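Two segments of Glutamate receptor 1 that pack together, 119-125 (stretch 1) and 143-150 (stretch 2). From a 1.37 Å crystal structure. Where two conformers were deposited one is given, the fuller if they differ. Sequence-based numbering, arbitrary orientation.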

# COMPACT_ATOMS: atom_id res chain seq x y z
N GLY A 119 -5.50 -24.05 6.60
CA GLY A 119 -5.71 -22.68 6.19
C GLY A 119 -7.16 -22.24 6.39
O GLY A 119 -7.92 -22.86 7.14
N MET A 120 -7.53 -21.18 5.69
CA MET A 120 -8.81 -20.53 5.93
C MET A 120 -10.04 -21.40 5.64
O MET A 120 -11.08 -21.21 6.25
N ASP A 121 -9.92 -22.36 4.73
CA ASP A 121 -11.07 -23.22 4.43
C ASP A 121 -11.55 -23.99 5.66
O ASP A 121 -12.73 -24.19 5.86
N ASP A 122 -10.61 -24.38 6.51
CA ASP A 122 -10.97 -25.15 7.69
C ASP A 122 -11.81 -24.31 8.67
O ASP A 122 -12.62 -24.85 9.41
N LEU A 123 -11.65 -22.99 8.65
CA LEU A 123 -12.47 -22.13 9.51
C LEU A 123 -13.82 -21.87 8.87
O LEU A 123 -14.80 -21.64 9.57
N LYS A 124 -13.86 -21.87 7.54
CA LYS A 124 -15.09 -21.55 6.81
C LYS A 124 -15.92 -22.80 6.50
O LYS A 124 -17.06 -22.69 6.09
N ASN A 125 -15.34 -23.99 6.70
CA ASN A 125 -16.08 -25.24 6.49
C ASN A 125 -16.76 -25.68 7.75
O ASN A 125 -17.72 -26.44 7.71
N ASP A 143 -13.58 -7.39 12.12
CA ASP A 143 -14.51 -7.18 11.02
C ASP A 143 -14.35 -8.19 9.88
O ASP A 143 -15.34 -8.53 9.23
N TYR A 144 -13.14 -8.69 9.67
CA TYR A 144 -12.95 -9.77 8.72
C TYR A 144 -13.77 -10.99 9.14
O TYR A 144 -14.46 -11.60 8.32
N TYR A 145 -13.64 -11.37 10.40
CA TYR A 145 -14.37 -12.52 10.91
C TYR A 145 -15.86 -12.36 10.67
O TYR A 145 -16.54 -13.30 10.19
N LEU A 146 -16.40 -11.20 11.04
CA LEU A 146 -17.84 -10.98 10.98
C LEU A 146 -18.36 -11.01 9.54
O LEU A 146 -19.47 -11.50 9.28
N ARG A 147 -17.56 -10.55 8.58
CA ARG A 147 -17.98 -10.61 7.18
C ARG A 147 -17.77 -11.97 6.52
O ARG A 147 -18.61 -12.41 5.73
N GLU A 148 -16.65 -12.62 6.81
CA GLU A 148 -16.21 -13.80 6.04
C GLU A 148 -16.48 -15.15 6.65
O GLU A 148 -16.56 -16.15 5.93
N ILE A 149 -16.62 -15.20 7.97
CA ILE A 149 -16.79 -16.46 8.66
C ILE A 149 -18.20 -16.61 9.23
O ILE A 149 -18.87 -17.62 9.00
N SER A 150 -18.68 -15.61 9.97
CA SER A 150 -19.90 -15.83 10.75
C SER A 150 -21.15 -15.12 10.27
O SER A 150 -22.17 -15.18 10.94

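Lys124 anchors this small contact. Its CA-to-CB bond points sideways, but chi1 in m followed by three t angles extends the chain until NZ reaches the second helix. There NZ donates a hydrogen bond to Tyr144 OH at 3.2 Å and a weak one to Glu148 OE1 at 3.4 Å, the latter within a salt bridge. One ammonium thus reads two side chains a helical turn apart. Glu148, m at chi1 and chi2, points toward the first stretch and divides its carboxylate: while OE1 faces the lysine, OE2 accepts from the neighbouring Arg147, with NE at 2.8 Å and NH2 at 3.1 Å, so the acid is held from both partners.

The lysine's aliphatic part also packs. Its CE lies 3.4 Å from Glu148 O, and its CG sits 4.2 Å from Ile149 CG1, where the backbones come nearest, the CA atoms of Lys124 and Ile149 being 5.7 Å apart. Ile149 (m, t) sends CD1 to within 4.2 Å of CD2 of Leu123, an m, p rotamer pointing toward the second stretch. Met120, t then p, p, also points toward it and brings CE to 3.8 Å from Tyr144 CE1, approaching the t-rotamer ring obliquely. With helix axes 11.9 Å apart, long side chains span the gap.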

# COMPACT_ATOMS: atom_id res chain seq x y z
CB MET A 120 -8.87 -19.25 5.11
CG MET A 120 -10.07 -18.42 5.40
SD MET A 120 -10.09 -17.72 7.09
CE MET A 120 -8.76 -16.55 7.08
CB ASP A 121 -10.74 -24.23 3.33
CG ASP A 121 -10.69 -23.59 1.96
OD1 ASP A 121 -11.23 -22.47 1.82
OD2 ASP A 121 -10.11 -24.21 1.04
CB ASP A 122 -9.73 -25.75 8.35
CG ASP A 122 -9.16 -26.94 7.57
OD1 ASP A 122 -9.92 -27.58 6.83
OD2 ASP A 122 -7.95 -27.22 7.70
CB LEU A 123 -11.79 -20.77 9.77
CG LEU A 123 -10.66 -20.70 10.79
CD1 LEU A 123 -9.57 -21.58 10.30
CD2 LEU A 123 -10.16 -19.26 10.94
CB LYS A 124 -14.76 -20.78 5.52
CG LYS A 124 -14.37 -19.31 5.75
CD LYS A 124 -13.82 -18.61 4.49
CE LYS A 124 -13.55 -17.13 4.75
NZ LYS A 124 -12.78 -16.41 3.67
CB ASN A 125 -15.15 -26.37 6.04
CG ASN A 125 -14.65 -26.19 4.64
OD1 ASN A 125 -15.09 -25.28 3.92
ND2 ASN A 125 -13.73 -27.05 4.22
CB ASP A 143 -14.56 -5.75 10.55
CG ASP A 143 -15.16 -4.83 11.62
OD1 ASP A 143 -16.24 -5.15 12.21
OD2 ASP A 143 -14.50 -3.86 11.93
CB TYR A 144 -11.46 -10.13 8.56
CG TYR A 144 -11.24 -11.23 7.57
CD1 TYR A 144 -11.35 -12.57 7.95
CD2 TYR A 144 -10.93 -10.95 6.24
CE1 TYR A 144 -11.16 -13.57 7.04
CE2 TYR A 144 -10.76 -11.95 5.33
CZ TYR A 144 -10.87 -13.25 5.73
OH TYR A 144 -10.71 -14.26 4.80
CB TYR A 145 -14.08 -12.69 12.40
CG TYR A 145 -14.80 -13.87 13.01
CD1 TYR A 145 -16.10 -13.74 13.46
CD2 TYR A 145 -14.18 -15.12 13.12
CE1 TYR A 145 -16.78 -14.78 14.01
CE2 TYR A 145 -14.87 -16.18 13.65
CZ TYR A 145 -16.17 -16.00 14.11
OH TYR A 145 -16.87 -17.04 14.66
CB LEU A 146 -18.21 -9.67 11.67
CG LEU A 146 -18.03 -9.65 13.19
CD1 LEU A 146 -18.20 -8.24 13.75
CD2 LEU A 146 -18.92 -10.66 13.88
CB ARG A 147 -17.27 -9.54 6.35
CG ARG A 147 -17.75 -9.51 4.88
CD ARG A 147 -16.96 -8.52 4.01
NE ARG A 147 -15.56 -8.93 4.00
CZ ARG A 147 -14.58 -8.32 4.66
NH1 ARG A 147 -14.80 -7.19 5.34
NH2 ARG A 147 -13.37 -8.86 4.62
CB GLU A 148 -14.71 -13.74 5.81
CG GLU A 148 -14.26 -12.48 5.15
CD GLU A 148 -14.46 -12.46 3.67
OE1 GLU A 148 -14.56 -13.54 3.05
OE2 GLU A 148 -14.48 -11.34 3.11
CB ILE A 149 -15.74 -16.63 9.76
CG1 ILE A 149 -14.36 -16.78 9.12
CG2 ILE A 149 -16.06 -17.85 10.61
CD1 ILE A 149 -13.28 -16.66 10.07
CB SER A 150 -19.66 -15.39 12.19
OG SER A 150 -19.52 -13.95 12.24